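PDB 2XHE: Syntaxin1 from Monosiga brevicollis, which probably acts as a SNARE of the syntaxin family, binding partner SNARE proteins in membrane fusion and transport. Local coordinates for residues I60-A63 / I64-A68; Q91-M94 / A95-S98; K149-T152 / R153-D156; R215-D218 / I219-L222; Q221-R224 / S225-E228. All blocks are in the same frame, centred on the assembly; numbering follows the deposited sequence.

Interaction 1 of 5, residues I60-A63 / I64-A68; sequences IEQA and IEQVA
One turn of helix 44-72, the first helix of the N-terminal three-helix (Habc) bundle expected of a syntaxin, brings Ile-60 and Ile-64 together on its buried face. The touching atoms are branch ends: Ile-60 CG2 lies 3.4 Å from Ile-64 CD1, an apolar contact. In Ile-64 the CG1 arm stands beside the backbone N (chi1 -80°), which turns CG1 and CD1 back over the carbonyl of Ile-60. That same carbonyl takes the i to i+4 backbone bond, Ile-64 N to Ile-60 O at 2.7 Å. Three residues on, Ala-63 O accepts from two donors. Val-67 N reaches it at 3.0 Å, while Gln-66 N, at 3.1 Å, comes from above the carbonyl plane. Val-67 also lays its CG2 methyl against Ala-63 O.

On the outer face the contacts are looser. Gln-66 stretches back so that its NE2 stops 4.1 Å from Gln-62 CB, with the two amide planes turned 67° apart and no hydrogen bond between them. Glu-65 bends its chain at CG, and that methylene rests on Glu-61 O at 3.4 Å. The two carboxylates stay separated, Glu-61 OE1 lying 6.5 Å from Glu-65 OE2.

Helix 80-116 covers Ala-63 and Val-67, and helix 131-171 covers Ile-64. The chemistry is that of an amphipathic helix: isoleucine, alanine and valine face the bundle, the amides lie on the exposed side, and the glutamates sit at the border, Glu-65 OE2 in a long, weak ion pair with Arg-153 NE; repulsion between the glutamates is probably mild.

Interaction 2 of 5, residues Q91-M94 / A95-S98; sequences QDTM and ARIS
The guanidinium of Arg-96 is the flat group here, and over one of its faces lies Thr-93 CA, a turn earlier in helix 80-116. The methyl of Thr-93 also reaches the group, CG2 standing 3.9 Å from Arg-96 NH2. Bends at chi2 and chi3 fold the arginine back along its own helix to make this possible, although a crystal neighbour also touches Arg-96 and may influence the pose. Asp-92 offers an opposite charge nearby, but its OD1 remains 4.6 Å from Arg-96 NH2, beyond a salt bridge.

The hydroxyl of Thr-93 turns elsewhere: with OG1 between the backbone N and the carbonyl carbon (chi1 60°), it hydrogen-bonds to Leu-90 O. The main chain adds Ile-97 N to Thr-93 O at 2.8 Å, practically straight. Ile-97 CG1 folds down over that oxygen. Next to it Ser-98 N bonds Met-94 O at 3.1 Å, the donor standing above the carbonyl plane.

Met-94 and Ile-97 face Tyr-154 of helix 131-171, while Thr-93 and Ile-97 meet helix 44-72. This split between a solvent-facing arginine and inward aliphatic side chains is that of a helix packed in the antiparallel Habc bundle of syntaxins.

Interaction 3 of 5, residues K149-T152 / R153-D156; sequences KVMT and RYND
Met-151 and Tyr-154 lie side by side on helix 131-171, pointing the same way, with Met-151 CE 4.1 Å from Tyr-154 CD2 and placed obliquely to the ring. Beneath them the backbone polar atoms are mostly matched within the helix. Met-151 O receives Asn-155 N at 2.7 Å, in a bond that is almost perfectly straight. Thr-152 O takes Asp-156 N at 2.9 Å, the donor tilted from the carbonyl plane. Val-150 O accepts Tyr-154 N, this time in the carbonyl plane, at 3.2 Å. The amide of Arg-153 is less firmly placed, divided between weak bonds to Lys-149 O at 3.4 Å and Val-150 O at 3.0 Å.

Side-chain polar groups look further afield. Thr-152 OG1, set beside its own backbone N (chi1 -67°), hydrogen-bonds to Val-148 O one turn back, so the hydroxyl is satisfied inside the helix. Arg-153 NE makes a long, weak ion pair with Glu-65 OE2. Asn-155 OD1 makes a weak hydrogen bond to a polar side chain of the other protein chain in the assembly, against which Thr-152 also packs.

Tyr-154 runs into the bundle, meeting Ile-64 of helix 44-72, Ser-225 and Leu-229 of helix 214-237, and helix 80-116 as well. Val-150 packs against Ile-57 and Ile-64 of helix 44-72, while Met-151 and Thr-152 lean on Met-232 and Phe-233 of helix 214-237.

Interaction 4 of 5, residues R215-D218 / I219-L222; sequences RHKD and IQQL
His-216 and Gln-220 bring their polar ends together one turn apart, NE2 of His-216 lying 2.9 Å from OE1 of Gln-220. The angle is poor for a hydrogen bond, and ring and amide planes stand 65° apart. Gln-220 CG sits between its own backbone N and carbonyl carbon (chi1 63°), sending the extended chain back toward His-216, with NE2 alongside Lys-217 CG at 4.1 Å. Were Gln-220 cut back to alanine, the His-216 ring would probably lose its amide neighbour and be freer to turn, and Lys-217 CG would lose its companion.

Main-chain bonds run beneath: Gln-220 N to His-216 O at 3.1 Å, nearly straight, and Ile-219 N to Arg-215 O at 2.8 Å. Ile-219 N also bonds weakly to His-216 O.

All this lies near the start of helix 214-237, in the SNARE-motif region, where the helix packs on the Habc bundle as in the closed form of syntaxin. Ile-219 packs on Tyr-165 and Leu-222 on Gln-158 and Lys-162 of helix 131-171.

Among the charged groups, Arg-215 NE and Asp-218 OD2 are 3.8 Å apart, a long salt bridge with the oxygen well out of the guanidinium plane; Lys-217 NZ has a long, weak pair with Asp-214. Arg-215 NH2 instead hydrogen-bonds to Ser-74 O, and Asp-218 OD1 accepts a weak hydrogen bond from Asn-87 ND2.

Interaction 5 of 5, residues Q221-R224 / S225-E228; sequences QLER and SLLE
Leu-226 lies back along helix 214-237 over the turn that holds Leu-222 and Glu-223. Its CB stands 3.5 Å from Leu-222 O, and CG, placed beside the backbone N (chi1 -63°), leans in over the same oxygen. Of the two methyls, CD1 stays near that carbonyl at 3.3 Å and also approaches Glu-223 OE1 at 4.0 Å. CD2 is the branch that meets Asn-155 of helix 131-171. Below the side chain, Leu-226 N bonds to Leu-222 O at 3.0 Å from above the carbonyl plane.

The setting is the SNARE-motif helix folded onto the Habc domain, an arrangement consistent with the closed form of syntaxins; Leu-226 also packs on a polar side chain of the other protein chain. Replacing this leucine with an alanine would probably open a gap beside Asn-155 and remove the apolar cover from the Leu-222 carbonyl.

Glu-223 reaches to helix 131-171, where OE2 forms a salt bridge with Lys-162 NZ, which probably steadies its bent chain near the leucine. Ser-225 N bonds to Gln-221 O at 2.9 Å, while Ser-225 OG is held by a hydrogen bond to Gln-158 OE1. On another side of the helix Arg-224 lays its guanidinium over the backbone, with Gln-221 CA 4.2 Å above the plane and over its centre.

How the interactions relate
The five contacts sample four packed helices, and no ligand or active site is involved. Interactions 1 and 2, centred about 10 Å apart, join where Ala-63 CB meets Ile-97 CG1 at 3.4 Å. Interaction 3 closes the three-helix core: Tyr-154 CD1 lies 3.6 Å from Ile-64 CG1, and Tyr-154 OH 3.7 Å from Met-94 CG. Interactions 4 and 5 are successive turns of helix 214-237 sharing Gln-221 and Leu-222. Through Leu-222 CD2, 3.6 Å from Met-94 CE, both touch interaction 2, whereas only interaction 5 reaches interaction 3. Interaction 1 touches neither 4 nor 5, nearest atoms about 6 Å away, so here helix 214-237 packs on helices 80-116 and 131-171 rather than 44-72.

Interaction 1 of 5, residues I60-A63 / I64-A68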
loop_
_atom_site.group_PDB
_atom_site.type_symbol
_atom_site.label_atom_id
_atom_site.label_comp_id
_atom_site.label_asym_id
_atom_site.label_seq_id
_atom_site.Cartn_x
_atom_site.Cartn_y
_atom_site.Cartn_z
ATOM N N ILE B 60 28.695 2.867 -10.255
ATOM C CA ILE B 60 28.848 3.700 -9.068
ATOM C C ILE B 60 28.566 2.914 -7.779
ATOM O O ILE B 60 29.306 3.033 -6.803
ATOM C CB ILE B 60 27.952 4.950 -9.120
ATOM C CG1 ILE B 60 28.279 5.799 -10.346
ATOM C CG2 ILE B 60 28.106 5.781 -7.856
ATOM C CD1 ILE B 60 27.670 7.193 -10.282
ATOM N N GLU B 61 27.504 2.106 -7.779
ATOM C CA GLU B 61 27.150 1.307 -6.604
ATOM C C GLU B 61 28.298 0.435 -6.118
ATOM O O GLU B 61 28.556 0.360 -4.919
ATOM C CB GLU B 61 25.926 0.434 -6.870
ATOM C CG GLU B 61 24.618 1.186 -6.795
ATOM C CD GLU B 61 23.433 0.271 -6.592
ATOM O OE1 GLU B 61 23.071 0.031 -5.417
ATOM O OE2 GLU B 61 22.869 -0.206 -7.602
ATOM N N GLN B 62 28.972 -0.232 -7.056
ATOM C CA GLN B 62 30.119 -1.082 -6.747
ATOM C C GLN B 62 31.299 -0.224 -6.297
ATOM O O GLN B 62 31.946 -0.512 -5.291
ATOM C CB GLN B 62 30.511 -1.911 -7.973
ATOM C CG GLN B 62 30.464 -3.427 -7.772
ATOM C CD GLN B 62 29.042 -3.976 -7.673
ATOM O OE1 GLN B 62 28.088 -3.361 -8.152
ATOM N NE2 GLN B 62 28.901 -5.146 -7.052
ATOM N N ALA B 63 31.565 0.837 -7.052
ATOM C CA ALA B 63 32.624 1.786 -6.730
ATOM C C ALA B 63 32.498 2.367 -5.316
ATOM O O ALA B 63 33.487 2.482 -4.593
ATOM C CB ALA B 63 32.652 2.909 -7.770
ATOM N N ILE B 64 31.284 2.743 -4.934
ATOM C CA ILE B 64 31.034 3.296 -3.610
ATOM C C ILE B 64 31.480 2.338 -2.506
ATOM O O ILE B 64 32.154 2.741 -1.557
ATOM C CB ILE B 64 29.529 3.667 -3.425
ATOM C CG1 ILE B 64 29.222 5.017 -4.080
ATOM C CG2 ILE B 64 29.149 3.710 -1.955
ATOM C CD1 ILE B 64 27.779 5.162 -4.496
ATOM N N GLU B 65 31.112 1.069 -2.633
ATOM C CA GLU B 65 31.402 0.089 -1.588
ATOM C C GLU B 65 32.874 -0.326 -1.579
ATOM O O GLU B 65 33.299 -1.123 -0.746
ATOM C CB GLU B 65 30.487 -1.136 -1.710
ATOM C CG GLU B 65 28.986 -0.804 -1.754
ATOM C CD GLU B 65 28.490 -0.033 -0.529
ATOM O OE1 GLU B 65 29.096 -0.170 0.558
ATOM O OE2 GLU B 65 27.484 0.705 -0.655
ATOM N N GLN B 66 33.648 0.230 -2.505
ATOM C CA GLN B 66 35.087 0.013 -2.532
ATOM C C GLN B 66 35.809 1.214 -1.936
ATOM O O GLN B 66 36.850 1.074 -1.293
ATOM C CB GLN B 66 35.567 -0.251 -3.961
ATOM C CG GLN B 66 35.111 -1.590 -4.537
ATOM C CD GLN B 66 35.100 -1.597 -6.054
ATOM O OE1 GLN B 66 35.737 -0.752 -6.693
ATOM N NE2 GLN B 66 34.366 -2.542 -6.639
ATOM N N VAL B 67 35.257 2.400 -2.159
ATOM C CA VAL B 67 35.745 3.591 -1.479
ATOM C C VAL B 67 35.521 3.409 0.020
ATOM O O VAL B 67 36.254 3.950 0.838
ATOM C CB VAL B 67 35.040 4.874 -1.977
ATOM C CG1 VAL B 67 35.603 6.093 -1.280
ATOM C CG2 VAL B 67 35.194 5.015 -3.483
ATOM N N ALA B 68 34.511 2.626 0.378
ATOM C CA ALA B 68 34.238 2.342 1.784
ATOM C C ALA B 68 35.456 1.704 2.456
ATOM O O ALA B 68 35.971 2.228 3.445
ATOM C CB ALA B 68 33.011 1.452 1.927
#

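Interaction 2 of 5, residues Q91-M94 / A95-S98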
loop_
_atom_site.group_PDB
_atom_site.type_symbol
_atom_site.label_atom_id
_atom_site.label_comp_id
_atom_site.label_asym_id
_atom_site.label_seq_id
_atom_site.Cartn_x
_atom_site.Cartn_y
_atom_site.Cartn_z
ATOM N N GLN B 91 41.432 8.511 -4.802
ATOM C CA GLN B 91 41.174 9.657 -5.660
ATOM C C GLN B 91 41.089 9.223 -7.109
ATOM O O GLN B 91 40.879 10.044 -8.001
ATOM C CB GLN B 91 42.221 10.753 -5.467
ATOM C CG GLN B 91 43.637 10.350 -5.798
ATOM C CD GLN B 91 44.644 11.309 -5.198
ATOM O OE1 GLN B 91 44.334 12.033 -4.246
ATOM N NE2 GLN B 91 45.858 11.322 -5.748
ATOM N N ASP B 92 41.242 7.924 -7.335
ATOM C CA ASP B 92 41.111 7.365 -8.671
ATOM C C ASP B 92 39.687 6.863 -8.876
ATOM O O ASP B 92 39.038 7.190 -9.869
ATOM C CB ASP B 92 42.128 6.245 -8.895
ATOM C CG ASP B 92 42.195 5.801 -10.342
ATOM O OD1 ASP B 92 41.131 5.488 -10.922
ATOM O OD2 ASP B 92 43.315 5.760 -10.899
ATOM N N THR B 93 39.201 6.073 -7.925
ATOM C CA THR B 93 37.800 5.658 -7.931
ATOM C C THR B 93 36.885 6.864 -7.718
ATOM O O THR B 93 35.863 6.987 -8.385
ATOM C CB THR B 93 37.512 4.582 -6.865
ATOM O OG1 THR B 93 37.821 5.100 -5.569
ATOM C CG2 THR B 93 38.359 3.338 -7.109
ATOM N N MET B 94 37.268 7.751 -6.798
ATOM C CA MET B 94 36.528 8.982 -6.527
ATOM C C MET B 94 36.278 9.802 -7.781
ATOM O O MET B 94 35.203 10.370 -7.963
ATOM C CB MET B 94 37.281 9.860 -5.527
ATOM C CG MET B 94 37.032 9.532 -4.066
ATOM S SD MET B 94 37.652 10.842 -2.999
ATOM C CE MET B 94 37.611 10.007 -1.417
ATOM N N ALA B 95 37.290 9.881 -8.630
ATOM C CA ALA B 95 37.210 10.654 -9.858
ATOM C C ALA B 95 36.346 9.937 -10.870
ATOM O O ALA B 95 35.716 10.570 -11.712
ATOM C CB ALA B 95 38.593 10.874 -10.423
ATOM N N ARG B 96 36.335 8.611 -10.805
ATOM C CA ARG B 96 35.486 7.845 -11.703
ATOM C C ARG B 96 34.018 7.979 -11.298
ATOM O O ARG B 96 33.156 8.274 -12.126
ATOM C CB ARG B 96 35.901 6.377 -11.751
ATOM C CG ARG B 96 35.180 5.597 -12.851
ATOM C CD ARG B 96 36.102 4.620 -13.563
ATOM N NE ARG B 96 37.030 3.994 -12.626
ATOM C CZ ARG B 96 36.673 3.094 -11.711
ATOM N NH1 ARG B 96 35.390 2.708 -11.606
ATOM N NH2 ARG B 96 37.601 2.588 -10.895
ATOM N N ILE B 97 33.750 7.764 -10.014
ATOM C CA ILE B 97 32.417 7.922 -9.463
ATOM C C ILE B 97 31.879 9.295 -9.828
ATOM O O ILE B 97 30.697 9.461 -10.111
ATOM C CB ILE B 97 32.430 7.741 -7.941
ATOM C CG1 ILE B 97 32.853 6.309 -7.608
ATOM C CG2 ILE B 97 31.047 8.091 -7.336
ATOM C CD1 ILE B 97 32.821 5.959 -6.150
ATOM N N SER B 98 32.768 10.273 -9.838
ATOM C CA SER B 98 32.421 11.623 -10.235
ATOM C C SER B 98 32.151 11.734 -11.743
ATOM O O SER B 98 31.128 12.274 -12.160
ATOM C CB SER B 98 33.527 12.581 -9.789
ATOM O OG SER B 98 33.420 13.827 -10.444
#

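Interaction 3 of 5, residues K149-T152 / R153-D156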
loop_
_atom_site.group_PDB
_atom_site.type_symbol
_atom_site.label_atom_id
_atom_site.label_comp_id
_atom_site.label_asym_id
_atom_site.label_seq_id
_atom_site.Cartn_x
_atom_site.Cartn_y
_atom_site.Cartn_z
ATOM N N LYS B 149 19.274 8.299 -4.664
ATOM C CA LYS B 149 19.393 7.303 -3.603
ATOM C C LYS B 149 20.775 6.664 -3.563
ATOM O O LYS B 149 21.298 6.417 -2.486
ATOM C CB LYS B 149 18.303 6.233 -3.726
ATOM C CG LYS B 149 18.397 5.114 -2.693
ATOM C CD LYS B 149 17.379 3.997 -2.966
ATOM C CE LYS B 149 15.934 4.425 -2.646
ATOM N NZ LYS B 149 15.263 5.237 -3.711
ATOM N N VAL B 150 21.363 6.401 -4.732
ATOM C CA VAL B 150 22.715 5.835 -4.807
ATOM C C VAL B 150 23.723 6.852 -4.334
ATOM O O VAL B 150 24.619 6.534 -3.557
ATOM C CB VAL B 150 23.133 5.373 -6.239
ATOM C CG1 VAL B 150 24.553 4.862 -6.221
ATOM C CG2 VAL B 150 22.236 4.263 -6.736
ATOM N N MET B 151 23.577 8.078 -4.807
ATOM C CA MET B 151 24.519 9.121 -4.434
ATOM C C MET B 151 24.424 9.434 -2.956
ATOM O O MET B 151 25.376 9.906 -2.347
ATOM C CB MET B 151 24.305 10.380 -5.268
ATOM C CG MET B 151 24.639 10.168 -6.738
ATOM S SD MET B 151 26.202 9.269 -6.994
ATOM C CE MET B 151 27.370 10.632 -7.012
ATOM N N THR B 152 23.268 9.165 -2.376
ATOM C CA THR B 152 23.081 9.441 -0.969
ATOM C C THR B 152 23.905 8.448 -0.182
ATOM O O THR B 152 24.410 8.764 0.892
ATOM C CB THR B 152 21.600 9.369 -0.572
ATOM O OG1 THR B 152 20.900 10.445 -1.206
ATOM C CG2 THR B 152 21.439 9.494 0.934
ATOM N N ARG B 153 24.048 7.246 -0.729
ATOM C CA ARG B 153 24.885 6.234 -0.097
ATOM C C ARG B 153 26.326 6.726 -0.117
ATOM O O ARG B 153 27.040 6.616 0.877
ATOM C CB ARG B 153 24.746 4.884 -0.800
ATOM C CG ARG B 153 25.638 3.797 -0.233
ATOM C CD ARG B 153 25.567 3.745 1.288
ATOM N NE ARG B 153 26.461 2.726 1.838
ATOM C CZ ARG B 153 26.954 2.743 3.075
ATOM N NH1 ARG B 153 26.650 3.736 3.905
ATOM N NH2 ARG B 153 27.760 1.769 3.482
ATOM N N TYR B 154 26.729 7.299 -1.249
ATOM C CA TYR B 154 28.050 7.905 -1.400
ATOM C C TYR B 154 28.234 9.049 -0.403
ATOM O O TYR B 154 29.159 9.039 0.405
ATOM C CB TYR B 154 28.226 8.407 -2.835
ATOM C CG TYR B 154 29.616 8.894 -3.196
ATOM C CD1 TYR B 154 30.735 8.103 -2.974
ATOM C CD2 TYR B 154 29.800 10.134 -3.798
ATOM C CE1 TYR B 154 32.012 8.549 -3.324
ATOM C CE2 TYR B 154 31.067 10.588 -4.152
ATOM C CZ TYR B 154 32.170 9.793 -3.914
ATOM O OH TYR B 154 33.427 10.249 -4.265
ATOM N N ASN B 155 27.344 10.033 -0.458
ATOM C CA ASN B 155 27.386 11.156 0.471
ATOM C C ASN B 155 27.519 10.690 1.918
ATOM O O ASN B 155 28.178 11.343 2.730
ATOM C CB ASN B 155 26.140 12.034 0.302
ATOM C CG ASN B 155 26.125 13.225 1.244
ATOM O OD1 ASN B 155 25.670 13.120 2.389
ATOM N ND2 ASN B 155 26.595 14.376 0.757
ATOM N N ASP B 156 26.903 9.554 2.235
ATOM C CA ASP B 156 26.907 9.053 3.605
ATOM C C ASP B 156 28.245 8.449 4.006
ATOM O O ASP B 156 28.703 8.675 5.120
ATOM C CB ASP B 156 25.768 8.060 3.840
ATOM C CG ASP B 156 24.504 8.733 4.365
ATOM O OD1 ASP B 156 24.544 9.947 4.676
ATOM O OD2 ASP B 156 23.467 8.042 4.474
#

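Interaction 4 of 5, residues R215-D218 / I219-L222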
loop_
_atom_site.group_PDB
_atom_site.type_symbol
_atom_site.label_atom_id
_atom_site.label_comp_id
_atom_site.label_asym_id
_atom_site.label_seq_id
_atom_site.Cartn_x
_atom_site.Cartn_y
_atom_site.Cartn_z
ATOM N N ARG B 215 46.811 14.059 6.050
ATOM C CA ARG B 215 45.412 13.856 6.415
ATOM C C ARG B 215 44.586 15.116 6.184
ATOM O O ARG B 215 43.384 15.031 5.948
ATOM C CB ARG B 215 45.264 13.359 7.858
ATOM C CG ARG B 215 45.656 11.901 8.044
ATOM C CD ARG B 215 44.952 11.015 7.026
ATOM N NE ARG B 215 45.650 9.749 6.805
ATOM C CZ ARG B 215 45.315 8.592 7.370
ATOM N NH1 ARG B 215 44.284 8.526 8.202
ATOM N NH2 ARG B 215 46.012 7.496 7.102
ATOM N N HIS B 216 45.229 16.281 6.243
ATOM C CA HIS B 216 44.549 17.536 5.925
ATOM C C HIS B 216 44.136 17.551 4.460
ATOM O O HIS B 216 42.990 17.866 4.133
ATOM C CB HIS B 216 45.431 18.754 6.234
ATOM C CG HIS B 216 44.830 20.061 5.808
ATOM N ND1 HIS B 216 43.873 20.720 6.552
ATOM C CD2 HIS B 216 45.054 20.832 4.717
ATOM C CE1 HIS B 216 43.531 21.838 5.936
ATOM N NE2 HIS B 216 44.232 21.930 4.820
ATOM N N LYS B 217 45.075 17.212 3.581
ATOM C CA LYS B 217 44.786 17.116 2.156
ATOM C C LYS B 217 43.713 16.057 1.915
ATOM O O LYS B 217 43.016 16.084 0.900
ATOM C CB LYS B 217 46.055 16.781 1.358
ATOM C CG LYS B 217 47.081 17.904 1.283
ATOM C CD LYS B 217 48.193 17.729 2.309
ATOM C CE LYS B 217 49.369 18.662 2.011
ATOM N NZ LYS B 217 50.606 18.348 2.797
ATOM N N ASP B 218 43.587 15.131 2.860
ATOM C CA ASP B 218 42.630 14.036 2.750
ATOM C C ASP B 218 41.247 14.432 3.270
ATOM O O ASP B 218 40.232 13.913 2.805
ATOM C CB ASP B 218 43.144 12.795 3.489
ATOM C CG ASP B 218 44.233 12.056 2.720
ATOM O OD1 ASP B 218 44.321 12.225 1.484
ATOM O OD2 ASP B 218 44.995 11.297 3.357
ATOM N N ILE B 219 41.212 15.345 4.234
ATOM C CA ILE B 219 39.949 15.838 4.776
ATOM C C ILE B 219 39.280 16.822 3.819
ATOM O O ILE B 219 38.073 16.760 3.603
ATOM C CB ILE B 219 40.126 16.491 6.174
ATOM C CG1 ILE B 219 39.894 15.462 7.285
ATOM C CG2 ILE B 219 39.163 17.665 6.360
ATOM C CD1 ILE B 219 40.726 14.214 7.148
ATOM N N GLN B 220 40.064 17.722 3.240
ATOM C CA GLN B 220 39.517 18.715 2.327
ATOM C C GLN B 220 39.107 18.081 0.994
ATOM O O GLN B 220 38.399 18.699 0.198
ATOM C CB GLN B 220 40.523 19.843 2.102
ATOM C CG GLN B 220 41.812 19.383 1.434
ATOM C CD GLN B 220 42.903 20.438 1.465
ATOM O OE1 GLN B 220 42.876 21.356 2.290
ATOM N NE2 GLN B 220 43.877 20.305 0.567
ATOM N N GLN B 221 39.559 16.853 0.746
ATOM C CA GLN B 221 39.072 16.089 -0.402
ATOM C C GLN B 221 37.609 15.728 -0.152
ATOM O O GLN B 221 36.714 16.119 -0.906
ATOM C CB GLN B 221 39.904 14.817 -0.620
ATOM C CG GLN B 221 41.056 14.949 -1.625
ATOM C CD GLN B 221 40.631 14.689 -3.066
ATOM O OE1 GLN B 221 39.812 15.419 -3.624
ATOM N NE2 GLN B 221 41.195 13.649 -3.674
ATOM N N LEU B 222 37.379 14.990 0.930
ATOM C CA LEU B 222 36.039 14.626 1.356
ATOM C C LEU B 222 35.116 15.839 1.432
ATOM O O LEU B 222 33.896 15.700 1.399
ATOM C CB LEU B 222 36.099 13.939 2.718
ATOM C CG LEU B 222 37.022 12.728 2.761
ATOM C CD1 LEU B 222 36.872 12.002 4.079
ATOM C CD2 LEU B 222 36.706 11.800 1.609
#

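Interaction 5 of 5, residues Q221-R224 / S225-E228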
loop_
_atom_site.group_PDB
_atom_site.type_symbol
_atom_site.label_atom_id
_atom_site.label_comp_id
_atom_site.label_asym_id
_atom_site.label_seq_id
_atom_site.Cartn_x
_atom_site.Cartn_y
_atom_site.Cartn_z
ATOM N N GLN B 221 39.559 16.853 0.746
ATOM C CA GLN B 221 39.072 16.089 -0.402
ATOM C C GLN B 221 37.609 15.728 -0.152
ATOM O O GLN B 221 36.714 16.119 -0.906
ATOM C CB GLN B 221 39.904 14.817 -0.620
ATOM C CG GLN B 221 41.056 14.949 -1.625
ATOM C CD GLN B 221 40.631 14.689 -3.066
ATOM O OE1 GLN B 221 39.812 15.419 -3.624
ATOM N NE2 GLN B 221 41.195 13.649 -3.674
ATOM N N LEU B 222 37.379 14.990 0.930
ATOM C CA LEU B 222 36.039 14.626 1.356
ATOM C C LEU B 222 35.116 15.839 1.432
ATOM O O LEU B 222 33.896 15.700 1.399
ATOM C CB LEU B 222 36.099 13.939 2.718
ATOM C CG LEU B 222 37.022 12.728 2.761
ATOM C CD1 LEU B 222 36.872 12.002 4.079
ATOM C CD2 LEU B 222 36.706 11.800 1.609
ATOM N N GLU B 223 35.703 17.026 1.532
ATOM C CA GLU B 223 34.927 18.255 1.653
ATOM C C GLU B 223 34.441 18.805 0.314
ATOM O O GLU B 223 33.308 19.276 0.212
ATOM C CB GLU B 223 35.714 19.324 2.417
ATOM C CG GLU B 223 35.543 19.270 3.924
ATOM C CD GLU B 223 34.173 19.749 4.385
ATOM O OE1 GLU B 223 33.188 19.611 3.621
ATOM O OE2 GLU B 223 34.083 20.263 5.521
ATOM N N ARG B 224 35.291 18.770 -0.709
ATOM C CA ARG B 224 34.845 19.186 -2.035
ATOM C C ARG B 224 34.072 18.045 -2.687
ATOM O O ARG B 224 33.406 18.227 -3.706
ATOM C CB ARG B 224 35.996 19.693 -2.916
ATOM C CG ARG B 224 37.246 18.837 -2.916
ATOM C CD ARG B 224 38.261 19.384 -3.914
ATOM N NE ARG B 224 39.604 18.866 -3.670
ATOM C CZ ARG B 224 40.435 19.362 -2.758
ATOM N NH1 ARG B 224 40.048 20.383 -2.004
ATOM N NH2 ARG B 224 41.645 18.837 -2.596
ATOM N N SER B 225 34.151 16.869 -2.074
ATOM C CA SER B 225 33.285 15.770 -2.456
ATOM C C SER B 225 31.872 16.091 -1.967
ATOM O O SER B 225 30.935 16.177 -2.758
ATOM C CB SER B 225 33.780 14.453 -1.859
ATOM O OG SER B 225 33.271 13.345 -2.587
ATOM N N LEU B 226 31.729 16.290 -0.659
ATOM C CA LEU B 226 30.445 16.661 -0.069
ATOM C C LEU B 226 29.838 17.891 -0.747
ATOM O O LEU B 226 28.618 18.006 -0.873
ATOM C CB LEU B 226 30.591 16.890 1.435
ATOM C CG LEU B 226 31.009 15.648 2.227
ATOM C CD1 LEU B 226 31.432 16.027 3.633
ATOM C CD2 LEU B 226 29.900 14.601 2.259
ATOM N N LEU B 227 30.691 18.797 -1.206
ATOM C CA LEU B 227 30.221 19.993 -1.894
ATOM C C LEU B 227 29.652 19.709 -3.289
ATOM O O LEU B 227 28.594 20.218 -3.641
ATOM C CB LEU B 227 31.330 21.043 -1.959
ATOM C CG LEU B 227 30.943 22.331 -1.234
ATOM C CD1 LEU B 227 32.174 23.143 -0.830
ATOM C CD2 LEU B 227 29.959 23.143 -2.082
ATOM N N GLU B 228 30.364 18.912 -4.080
ATOM C CA GLU B 228 29.870 18.491 -5.390
ATOM C C GLU B 228 28.507 17.820 -5.224
ATOM O O GLU B 228 27.532 18.165 -5.899
ATOM C CB GLU B 228 30.853 17.509 -6.045
ATOM C CG GLU B 228 31.777 18.103 -7.105
ATOM C CD GLU B 228 32.886 18.971 -6.524
ATOM O OE1 GLU B 228 32.620 19.727 -5.566
ATOM O OE2 GLU B 228 34.026 18.904 -7.039
#